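Local coordinates for 2S Albumin protein (Dolichos, PDB 6IX1) that is of uncertain function but, as a seed albumin built from hemopexin motifs, folds as a four-bladed beta-propeller and probably has a storage role, at residues V25-T30 against W216-D221; P50-T55 against D93-G98; Y184-A189 against R210-G215. All blocks are in the same frame, centred on the assembly; numbering follows the deposited sequence. Where two conformers were deposited one is given.

Interaction 1. Residues V25-T30 against W216-D221; sequences VRVYYT and WPCLRD
The indole of Trp216 meets strand 23-28 with the far rim of its six-membered ring. CG1 of Val27 lies at the ring edge, near its plane, 4.0 Å from Trp216 CZ3. The Tyr29 ring stands obliquely to this six-membered ring: their centroids are 6.0 Å apart and their planes are inclined by 32°. The tightest approach comes from an aliphatic carbon, Tyr29 CB, which lies 3.5 Å from Trp216 CH2. Other aromatic residues close round the two rings, with Tyr191 and Phe18 edge-to-face to Trp216 and Phe175 edge-to-face to Tyr29.

The backbone points Tyr29 CB at the indole, and a chi1 of 66°, with CG in the crowded position between N and the carbonyl carbon, leads the phenol on and away, where Tyr29 OH makes a hydrogen bond with His178 ND1. Trp216 CG is anti to the carbonyl carbon (chi1 -65°), and the indole extends alongside Tyr29 in the same direction.

Farther along, the contact is apolar. The methyl CD2 of Leu219 sits 4.1 Å from Val25 CG2 and equally far from Val27 CG2, so one branch bridges alternate residues of the strand. SG of Cys218 touches the other branch of Val27, 4.2 Å from Val27 CG1. Behind this surface, Pro217 O accepts from both Arg220 N and Arg220 NH1, the latter at 2.9 Å.

The contact is buried. Trp216 to Asp221 follow helix 212-215, beyond the last sheet of the propeller, whereas strand 23-28 lies between strands 15-20 and 37-44 of the first, so the C-terminal part of the chain packs back on the N-terminal blade.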
loop_
_atom_site.group_PDB
_atom_site.type_symbol
_atom_site.label_atom_id
_atom_site.label_comp_id
_atom_site.label_asym_id
_atom_site.label_seq_id
_atom_site.Cartn_x
_atom_site.Cartn_y
_atom_site.Cartn_z
ATOM N N VAL A 25 4.230 10.763 -5.556
ATOM C CA VAL A 25 4.863 10.582 -6.872
ATOM C C VAL A 25 4.227 9.399 -7.539
ATOM O O VAL A 25 3.646 8.497 -6.892
ATOM C CB VAL A 25 6.387 10.447 -6.860
ATOM C CG1 VAL A 25 7.044 11.761 -6.469
ATOM C CG2 VAL A 25 6.828 9.284 -6.054
ATOM N N ARG A 26 4.295 9.365 -8.847
ATOM C CA ARG A 26 3.961 8.205 -9.659
ATOM C C ARG A 26 5.270 7.791 -10.330
ATOM O O ARG A 26 5.951 8.651 -10.930
ATOM C CB ARG A 26 2.893 8.534 -10.690
ATOM C CG ARG A 26 2.562 7.347 -11.555
ATOM C CD ARG A 26 1.295 7.661 -12.344
ATOM N NE ARG A 26 1.412 8.922 -13.066
ATOM C CZ ARG A 26 1.775 9.148 -14.297
ATOM N NH1 ARG A 26 1.818 8.215 -15.157
ATOM N NH2 ARG A 26 1.928 10.403 -14.599
ATOM N N VAL A 27 5.676 6.539 -10.230
ATOM C CA VAL A 27 6.952 6.020 -10.711
ATOM C C VAL A 27 6.728 4.881 -11.699
ATOM O O VAL A 27 5.818 4.025 -11.436
ATOM C CB VAL A 27 7.777 5.564 -9.463
ATOM C CG1 VAL A 27 9.050 4.829 -9.889
ATOM C CG2 VAL A 27 8.146 6.724 -8.541
ATOM N N TYR A 28 7.542 4.854 -12.737
ATOM C CA TYR A 28 7.621 3.765 -13.711
ATOM C C TYR A 28 8.763 2.893 -13.229
ATOM O O TYR A 28 9.942 3.299 -13.311
ATOM C CB TYR A 28 7.898 4.392 -15.085
ATOM C CG TYR A 28 7.688 3.509 -16.287
ATOM C CD1 TYR A 28 6.606 2.675 -16.376
ATOM C CD2 TYR A 28 8.429 3.750 -17.454
ATOM C CE1 TYR A 28 6.278 2.044 -17.553
ATOM C CE2 TYR A 28 8.150 3.049 -18.601
ATOM C CZ TYR A 28 7.026 2.271 -18.692
ATOM O OH TYR A 28 6.768 1.597 -19.888
ATOM N N TYR A 29 8.453 1.724 -12.695
ATOM C CA TYR A 29 9.449 0.942 -11.894
ATOM C C TYR A 29 9.932 -0.256 -12.693
ATOM O O TYR A 29 9.279 -0.752 -13.597
ATOM C CB TYR A 29 8.936 0.578 -10.493
ATOM C CG TYR A 29 7.792 -0.349 -10.460
ATOM C CD1 TYR A 29 6.498 0.087 -10.629
ATOM C CD2 TYR A 29 8.040 -1.682 -10.150
ATOM C CE1 TYR A 29 5.450 -0.798 -10.552
ATOM C CE2 TYR A 29 6.997 -2.572 -10.153
ATOM C CZ TYR A 29 5.694 -2.142 -10.353
ATOM O OH TYR A 29 4.725 -3.109 -10.289
ATOM N N THR A 30 11.050 -0.760 -12.187
ATOM C CA THR A 30 11.844 -1.752 -12.928
ATOM C C THR A 30 12.277 -2.820 -11.933
ATOM O O THR A 30 13.256 -2.676 -11.219
ATOM C CB THR A 30 13.027 -1.123 -13.650
ATOM O OG1 THR A 30 13.910 -0.474 -12.701
ATOM C CG2 THR A 30 12.527 -0.159 -14.703
ATOM N N TRP A 216 15.879 2.255 -5.154
ATOM C CA TRP A 216 14.988 3.240 -5.837
ATOM C C TRP A 216 15.652 4.611 -5.870
ATOM O O TRP A 216 15.190 5.577 -5.283
ATOM C CB TRP A 216 13.666 3.319 -5.076
ATOM C CG TRP A 216 12.902 2.022 -5.132
ATOM C CD1 TRP A 216 13.105 0.907 -4.347
ATOM C CD2 TRP A 216 11.741 1.730 -5.908
ATOM N NE1 TRP A 216 12.199 -0.066 -4.654
ATOM C CE2 TRP A 216 11.332 0.409 -5.598
ATOM C CE3 TRP A 216 10.954 2.483 -6.773
ATOM C CZ2 TRP A 216 10.218 -0.172 -6.161
ATOM C CZ3 TRP A 216 9.888 1.893 -7.374
ATOM C CH2 TRP A 216 9.508 0.596 -7.073
ATOM N N PRO A 217 16.854 4.720 -6.487
ATOM C CA PRO A 217 17.565 5.976 -6.424
ATOM C C PRO A 217 16.872 7.193 -7.050
ATOM O O PRO A 217 17.225 8.321 -6.753
ATOM C CB PRO A 217 18.905 5.694 -7.062
ATOM C CG PRO A 217 18.623 4.489 -7.950
ATOM C CD PRO A 217 17.596 3.664 -7.181
ATOM N N CYS A 218 15.842 6.937 -7.839
ATOM C CA CYS A 218 15.110 8.062 -8.453
ATOM C C CYS A 218 14.388 8.879 -7.380
ATOM O O CYS A 218 13.962 9.990 -7.685
ATOM C CB CYS A 218 14.149 7.644 -9.586
ATOM S SG CYS A 218 12.649 6.772 -8.981
ATOM N N LEU A 219 14.264 8.334 -6.165
ATOM C CA LEU A 219 13.605 9.019 -5.054
ATOM C C LEU A 219 14.571 9.828 -4.192
ATOM O O LEU A 219 14.087 10.428 -3.252
ATOM C CB LEU A 219 12.867 8.018 -4.200
ATOM C CG LEU A 219 11.788 7.205 -4.936
ATOM C CD1 LEU A 219 11.177 6.256 -3.942
ATOM C CD2 LEU A 219 10.736 8.082 -5.641
ATOM N N ARG A 220 15.852 9.842 -4.563
ATOM C CA ARG A 220 16.850 10.414 -3.641
ATOM C C ARG A 220 16.759 11.937 -3.454
ATOM O O ARG A 220 17.320 12.438 -2.452
ATOM C CB ARG A 220 18.256 10.027 -4.068
ATOM C CG ARG A 220 18.751 10.694 -5.320
ATOM C CD ARG A 220 20.021 10.080 -5.810
ATOM N NE ARG A 220 20.555 10.795 -6.952
ATOM C CZ ARG A 220 20.063 10.663 -8.163
ATOM N NH1 ARG A 220 19.018 9.874 -8.392
ATOM N NH2 ARG A 220 20.617 11.318 -9.168
ATOM N N ASP A 221 16.066 12.676 -4.285
ATOM C CA ASP A 221 15.921 14.136 -4.121
ATOM C C ASP A 221 14.661 14.494 -3.358
ATOM O O ASP A 221 14.460 15.689 -3.020
ATOM C CB ASP A 221 15.997 14.870 -5.467
ATOM C CG ASP A 221 17.412 14.725 -6.019
ATOM O OD1 ASP A 221 18.387 14.739 -5.239
ATOM O OD2 ASP A 221 17.492 14.639 -7.233
#

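Interaction 2. Residues P50-T55 against D93-G98; sequences PSLAGT and DKILSG
A 3-10 turn over residues 50-52, running on into a type II beta turn from Leu52 to Thr55, is tied here to the outer margin of the second propeller sheet through one carboxylate oxygen. Asp93 OD2 receives two bonds from the same residue. The backbone N-H of Ser51 reaches it on the syn lone pair, with Ser51 N 2.9 Å from Asp93 OD2 and 155° at the hydrogen. The hydroxyl donates to the anti lone pair, Ser51 OG lying 2.6 Å from Asp93 OD2. With both sides of OD2 occupied, the carboxylate is probably held in its rotation and is likely to be favoured in its charged form.

Matching torsions make this grip possible: Ser51 OG and Asp93 CG each take the crowded position between backbone N and carbonyl carbon (chi1 64° and 60°). The other oxygen, Asp93 OD1, lies 3.5 Å from Pro50 CD, and the proline ring crosses the acid at about a right angle.

Beyond the polar end, where the two backbones run close, Ser51 CB lies 3.6 Å from Lys94 CA. Ile95 then turns the end of its side chain to the turn, its CD1 3.4 Å from Ser51 O and its CG1 4.0 Å from Leu52 CD2. Leu52 O itself accepts from Thr55 N and from Thr55 OG1, closing the turn.

Residues 50-55 belong to the connection between helix 45-48 and strand 64-67. Strand 94-95 pairs antiparallel with strand 80-85, and after it Leu96 and Ser97, both facing Tyr83, form a classic beta bulge, where the chain turns a corner into strand 98-101.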
loop_
_atom_site.group_PDB
_atom_site.type_symbol
_atom_site.label_atom_id
_atom_site.label_comp_id
_atom_site.label_asym_id
_atom_site.label_seq_id
_atom_site.Cartn_x
_atom_site.Cartn_y
_atom_site.Cartn_z
ATOM N N PRO A 50 -8.066 15.867 -7.370
ATOM C CA PRO A 50 -8.926 16.924 -6.870
ATOM C C PRO A 50 -10.160 16.417 -6.138
ATOM O O PRO A 50 -10.690 17.140 -5.287
ATOM C CB PRO A 50 -9.251 17.765 -8.087
ATOM C CG PRO A 50 -8.092 17.554 -9.012
ATOM C CD PRO A 50 -7.634 16.131 -8.768
ATOM N N SER A 51 -10.608 15.214 -6.447
ATOM C CA SER A 51 -11.750 14.591 -5.721
ATOM C C SER A 51 -11.448 14.520 -4.223
ATOM O O SER A 51 -12.404 14.423 -3.444
ATOM C CB SER A 51 -12.119 13.239 -6.300
ATOM O OG SER A 51 -11.103 12.297 -6.162
ATOM N N LEU A 52 -10.181 14.508 -3.820
ATOM C CA LEU A 52 -9.762 14.346 -2.426
ATOM C C LEU A 52 -9.459 15.694 -1.774
ATOM O O LEU A 52 -9.117 15.747 -0.593
ATOM C CB LEU A 52 -8.532 13.436 -2.399
ATOM C CG LEU A 52 -8.739 12.048 -2.980
ATOM C CD1 LEU A 52 -7.441 11.229 -2.827
ATOM C CD2 LEU A 52 -9.873 11.406 -2.233
ATOM N N ALA A 53 -9.498 16.796 -2.520
ATOM C CA ALA A 53 -9.212 18.128 -1.946
ATOM C C ALA A 53 -10.181 18.390 -0.796
ATOM O O ALA A 53 -11.339 18.059 -0.925
ATOM C CB ALA A 53 -9.282 19.187 -2.996
ATOM N N GLY A 54 -9.668 18.938 0.313
ATOM C CA GLY A 54 -10.464 19.236 1.493
ATOM C C GLY A 54 -10.767 18.038 2.353
ATOM O O GLY A 54 -11.549 18.214 3.268
ATOM N N THR A 55 -10.219 16.864 2.083
ATOM C CA THR A 55 -10.421 15.650 2.901
ATOM C C THR A 55 -9.136 15.331 3.668
ATOM O O THR A 55 -8.043 15.889 3.411
ATOM C CB THR A 55 -10.820 14.447 2.058
ATOM O OG1 THR A 55 -9.649 14.013 1.368
ATOM C CG2 THR A 55 -11.972 14.698 1.106
ATOM N N ASP A 93 -10.697 11.565 -11.793
ATOM C CA ASP A 93 -10.706 10.829 -10.490
ATOM C C ASP A 93 -12.006 11.168 -9.738
ATOM O O ASP A 93 -12.558 12.287 -9.811
ATOM C CB ASP A 93 -9.496 11.193 -9.619
ATOM C CG ASP A 93 -9.465 12.691 -9.291
ATOM O OD1 ASP A 93 -9.206 13.453 -10.284
ATOM O OD2 ASP A 93 -9.593 13.124 -8.139
ATOM N N LYS A 94 -12.484 10.245 -8.924
ATOM C CA LYS A 94 -13.700 10.522 -8.151
ATOM C C LYS A 94 -13.763 9.541 -6.978
ATOM O O LYS A 94 -13.272 8.392 -7.064
ATOM C CB LYS A 94 -14.929 10.395 -9.042
ATOM C CG LYS A 94 -14.979 9.048 -9.743
ATOM C CD LYS A 94 -16.308 8.705 -10.418
ATOM C CE LYS A 94 -17.511 8.894 -9.518
ATOM N NZ LYS A 94 -18.816 8.620 -10.184
ATOM N N ILE A 95 -14.451 9.991 -5.942
ATOM C CA ILE A 95 -14.738 9.172 -4.758
ATOM C C ILE A 95 -15.943 8.313 -5.089
ATOM O O ILE A 95 -17.055 8.892 -5.377
ATOM C CB ILE A 95 -14.957 10.011 -3.518
ATOM C CG1 ILE A 95 -13.737 10.854 -3.169
ATOM C CG2 ILE A 95 -15.402 9.099 -2.402
ATOM C CD1 ILE A 95 -13.881 11.705 -1.954
ATOM N N LEU A 96 -15.780 7.005 -5.061
ATOM C CA LEU A 96 -16.870 6.031 -5.267
ATOM C C LEU A 96 -17.626 5.683 -3.962
ATOM O O LEU A 96 -18.856 5.365 -4.051
ATOM C CB LEU A 96 -16.272 4.748 -5.846
ATOM C CG LEU A 96 -15.556 4.906 -7.159
ATOM C CD1 LEU A 96 -14.835 3.627 -7.496
ATOM C CD2 LEU A 96 -16.537 5.399 -8.245
ATOM N N SER A 97 -16.985 5.731 -2.809
ATOM C CA SER A 97 -17.651 5.383 -1.533
ATOM C C SER A 97 -16.923 6.140 -0.433
ATOM O O SER A 97 -15.717 6.204 -0.490
ATOM C CB SER A 97 -17.683 3.862 -1.277
ATOM O OG SER A 97 -18.315 3.510 -0.063
ATOM N N GLY A 98 -17.642 6.618 0.577
ATOM C CA GLY A 98 -17.071 7.412 1.666
ATOM C C GLY A 98 -16.860 8.875 1.255
ATOM O O GLY A 98 -17.515 9.319 0.283
#

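Interaction 3. Residues Y184-A189 against R210-G215; sequences YLFKGA and RPILDG. With SO4 (sulfate ion), chain D.
The backbone link is a nearly straight hydrogen bond, with Ile212 N 2.8 Å from Ala189 O, 171° at the hydrogen and the donor in the carbonyl plane. It belongs to the last blade of the four-bladed propeller and joins the turn between strands 182-187 and 190-195 to the point where strand 204-211 gives way to helix 212-215. Pro211 holds the N-cap position, so Ala189 O takes up an N-H of the helix's first turn. A water extends the arrangement by donating to Ala189 O and accepting from Leu213 N.

Ile212 carries the apolar side of the contact. With CG1 anti to the carbonyl carbon (chi1 -70°), its ethyl arm reaches toward the turn, and Ile212 CD1 lies 3.4 Å from Gly188 O. Ile212 CD1 also meets the edge of the Phe186 ring, near its plane, 3.7 Å from Phe186 CD2, the two side chains crossing at about a right angle.

Two residues earlier on strand 182-187, Tyr184 points its phenol at a sulfate ion, probably from the crystallisation liquor. Tyr184 OH donates to sulfate O2 at 2.7 Å, and the sulfur lies in the ring plane at the edge. Gly32 N and Tyr191 OH also bind the ion, while Phe175 stacks on the Tyr184 ring and Trp216 meets it edge-to-face. An alanine at Tyr184 would remove the hydroxyl and the ring, and would probably weaken sulfate binding and loosen the aromatic cluster.

Arg210 bends at chi3 (-74°), turning its guanidinium back over the short helix. Gly215 CA lies 3.4 Å above the guanidinium plane, offset toward the rim, and a CB on Gly215 would be crowded by Arg210 NH1.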
loop_
_atom_site.group_PDB
_atom_site.type_symbol
_atom_site.label_atom_id
_atom_site.label_comp_id
_atom_site.label_asym_id
_atom_site.label_seq_id
_atom_site.Cartn_x
_atom_site.Cartn_y
_atom_site.Cartn_z
ATOM N N TYR A 184 6.360 -5.502 -2.660
ATOM C CA TYR A 184 7.381 -4.659 -2.028
ATOM C C TYR A 184 6.844 -4.254 -0.654
ATOM O O TYR A 184 5.721 -3.779 -0.556
ATOM C CB TYR A 184 7.637 -3.410 -2.857
ATOM C CG TYR A 184 8.319 -3.682 -4.131
ATOM C CD1 TYR A 184 7.610 -3.992 -5.266
ATOM C CD2 TYR A 184 9.699 -3.679 -4.217
ATOM C CE1 TYR A 184 8.273 -4.329 -6.441
ATOM C CE2 TYR A 184 10.359 -4.012 -5.383
ATOM C CZ TYR A 184 9.648 -4.262 -6.538
ATOM O OH TYR A 184 10.258 -4.609 -7.712
ATOM N N LEU A 185 7.694 -4.444 0.361
ATOM C CA LEU A 185 7.321 -4.080 1.760
ATOM C C LEU A 185 8.340 -2.989 2.171
ATOM O O LEU A 185 9.535 -3.113 1.948
ATOM C CB LEU A 185 7.472 -5.281 2.714
ATOM C CG LEU A 185 6.815 -6.579 2.255
ATOM C CD1 LEU A 185 7.050 -7.612 3.352
ATOM C CD2 LEU A 185 5.304 -6.390 2.068
ATOM N N PHE A 186 7.800 -1.959 2.774
ATOM C CA PHE A 186 8.608 -0.815 3.215
ATOM C C PHE A 186 8.428 -0.620 4.732
ATOM O O PHE A 186 7.345 -0.732 5.246
ATOM C CB PHE A 186 8.123 0.475 2.533
ATOM C CG PHE A 186 8.234 0.453 1.038
ATOM C CD1 PHE A 186 7.270 -0.058 0.242
ATOM C CD2 PHE A 186 9.367 0.878 0.427
ATOM C CE1 PHE A 186 7.442 -0.118 -1.140
ATOM C CE2 PHE A 186 9.635 0.818 -0.927
ATOM C CZ PHE A 186 8.627 0.321 -1.718
ATOM N N LYS A 187 9.506 -0.293 5.394
ATOM C CA LYS A 187 9.500 -0.057 6.850
ATOM C C LYS A 187 10.603 0.970 7.126
ATOM O O LYS A 187 11.797 0.675 6.894
ATOM C CB LYS A 187 9.734 -1.345 7.640
ATOM C CG LYS A 187 9.915 -1.244 9.152
ATOM C CD LYS A 187 8.680 -0.851 9.760
ATOM C CE LYS A 187 8.559 -1.254 11.247
ATOM N NZ LYS A 187 8.631 -2.699 11.733
ATOM N N GLY A 188 10.175 2.149 7.542
ATOM C CA GLY A 188 11.083 3.280 7.680
ATOM C C GLY A 188 11.902 3.505 6.439
ATOM O O GLY A 188 11.310 3.570 5.350
ATOM N N ALA A 189 13.208 3.469 6.620
ATOM C CA ALA A 189 14.189 3.761 5.550
ATOM C C ALA A 189 14.433 2.579 4.595
ATOM O O ALA A 189 15.124 2.761 3.567
ATOM C CB ALA A 189 15.483 4.131 6.245
ATOM N N ARG A 210 17.156 -3.760 2.305
ATOM C CA ARG A 210 18.106 -2.697 1.960
ATOM C C ARG A 210 17.414 -1.361 2.018
ATOM O O ARG A 210 16.214 -1.229 2.009
ATOM C CB ARG A 210 18.669 -2.944 0.561
ATOM C CG ARG A 210 17.620 -2.852 -0.509
ATOM C CD ARG A 210 17.952 -3.549 -1.818
ATOM N NE ARG A 210 18.944 -2.827 -2.599
ATOM C CZ ARG A 210 18.946 -2.756 -3.911
ATOM N NH1 ARG A 210 17.967 -3.263 -4.643
ATOM N NH2 ARG A 210 19.923 -2.125 -4.491
ATOM N N PRO A 211 18.204 -0.270 2.105
ATOM C CA PRO A 211 17.642 1.067 2.088
ATOM C C PRO A 211 16.883 1.353 0.778
ATOM O O PRO A 211 17.326 0.952 -0.332
ATOM C CB PRO A 211 18.855 1.992 2.190
ATOM C CG PRO A 211 19.885 1.130 2.909
ATOM C CD PRO A 211 19.669 -0.251 2.284
ATOM N N ILE A 212 15.735 1.966 0.913
ATOM C CA ILE A 212 14.873 2.327 -0.242
ATOM C C ILE A 212 15.717 3.057 -1.263
ATOM O O ILE A 212 15.612 2.768 -2.446
ATOM C CB ILE A 212 13.746 3.212 0.265
ATOM C CG1 ILE A 212 12.752 2.417 1.143
ATOM C CG2 ILE A 212 13.011 3.825 -0.925
ATOM C CD1 ILE A 212 11.793 3.244 1.970
ATOM N N LEU A 213 16.502 4.064 -0.827
ATOM C CA LEU A 213 17.227 4.904 -1.805
ATOM C C LEU A 213 18.327 4.129 -2.507
ATOM O O LEU A 213 18.814 4.581 -3.549
ATOM C CB LEU A 213 17.707 6.142 -1.085
ATOM C CG LEU A 213 16.590 7.068 -0.634
ATOM C CD1 LEU A 213 17.213 8.318 -0.036
ATOM C CD2 LEU A 213 15.662 7.388 -1.803
ATOM N N ASP A 214 18.744 2.988 -2.009
ATOM C CA ASP A 214 19.672 2.155 -2.767
ATOM C C ASP A 214 19.001 1.418 -3.916
ATOM O O ASP A 214 19.579 1.241 -4.984
ATOM C CB ASP A 214 20.421 1.213 -1.835
ATOM C CG ASP A 214 21.335 2.015 -0.867
ATOM O OD1 ASP A 214 21.745 3.121 -1.180
ATOM O OD2 ASP A 214 21.600 1.575 0.214
ATOM N N GLY A 215 17.786 0.947 -3.680
ATOM C CA GLY A 215 17.046 0.199 -4.723
ATOM C C GLY A 215 16.224 1.077 -5.662
ATOM O O GLY A 215 15.954 0.696 -6.780
HETATM S S SO4 D . 13.919 -4.148 -6.700
HETATM O O1 SO4 D . 15.146 -4.118 -7.416
HETATM O O2 SO4 D . 12.952 -4.700 -7.586
HETATM O O3 SO4 D . 13.526 -2.879 -6.359
HETATM O O4 SO4 D . 13.989 -4.924 -5.495
HETATM O O HOH W 1 16.466 4.832 1.977
#

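In the fold
Interactions 1 and 3 share one corner of the propeller, with centres about 12 Å apart, and touch through Leu213 CD2, 3.6 Å from Leu219 C. The chain runs directly from Gly215 into Trp216, so helix 212-215 and the loop after it serve both. Interaction 2 lies farther round the ring, its centre about 25 Å and about 29 Å from those of interactions 1 and 3, across the chain's centre from the latter. Along the sequence, interaction 1 encloses the other two, interaction 2 first. Interaction 1 bridges the first and last sheets, consistent with ring closure; interaction 2 ties the link between sheets one and two to strand 94-95, and interaction 3 stays within the last blade.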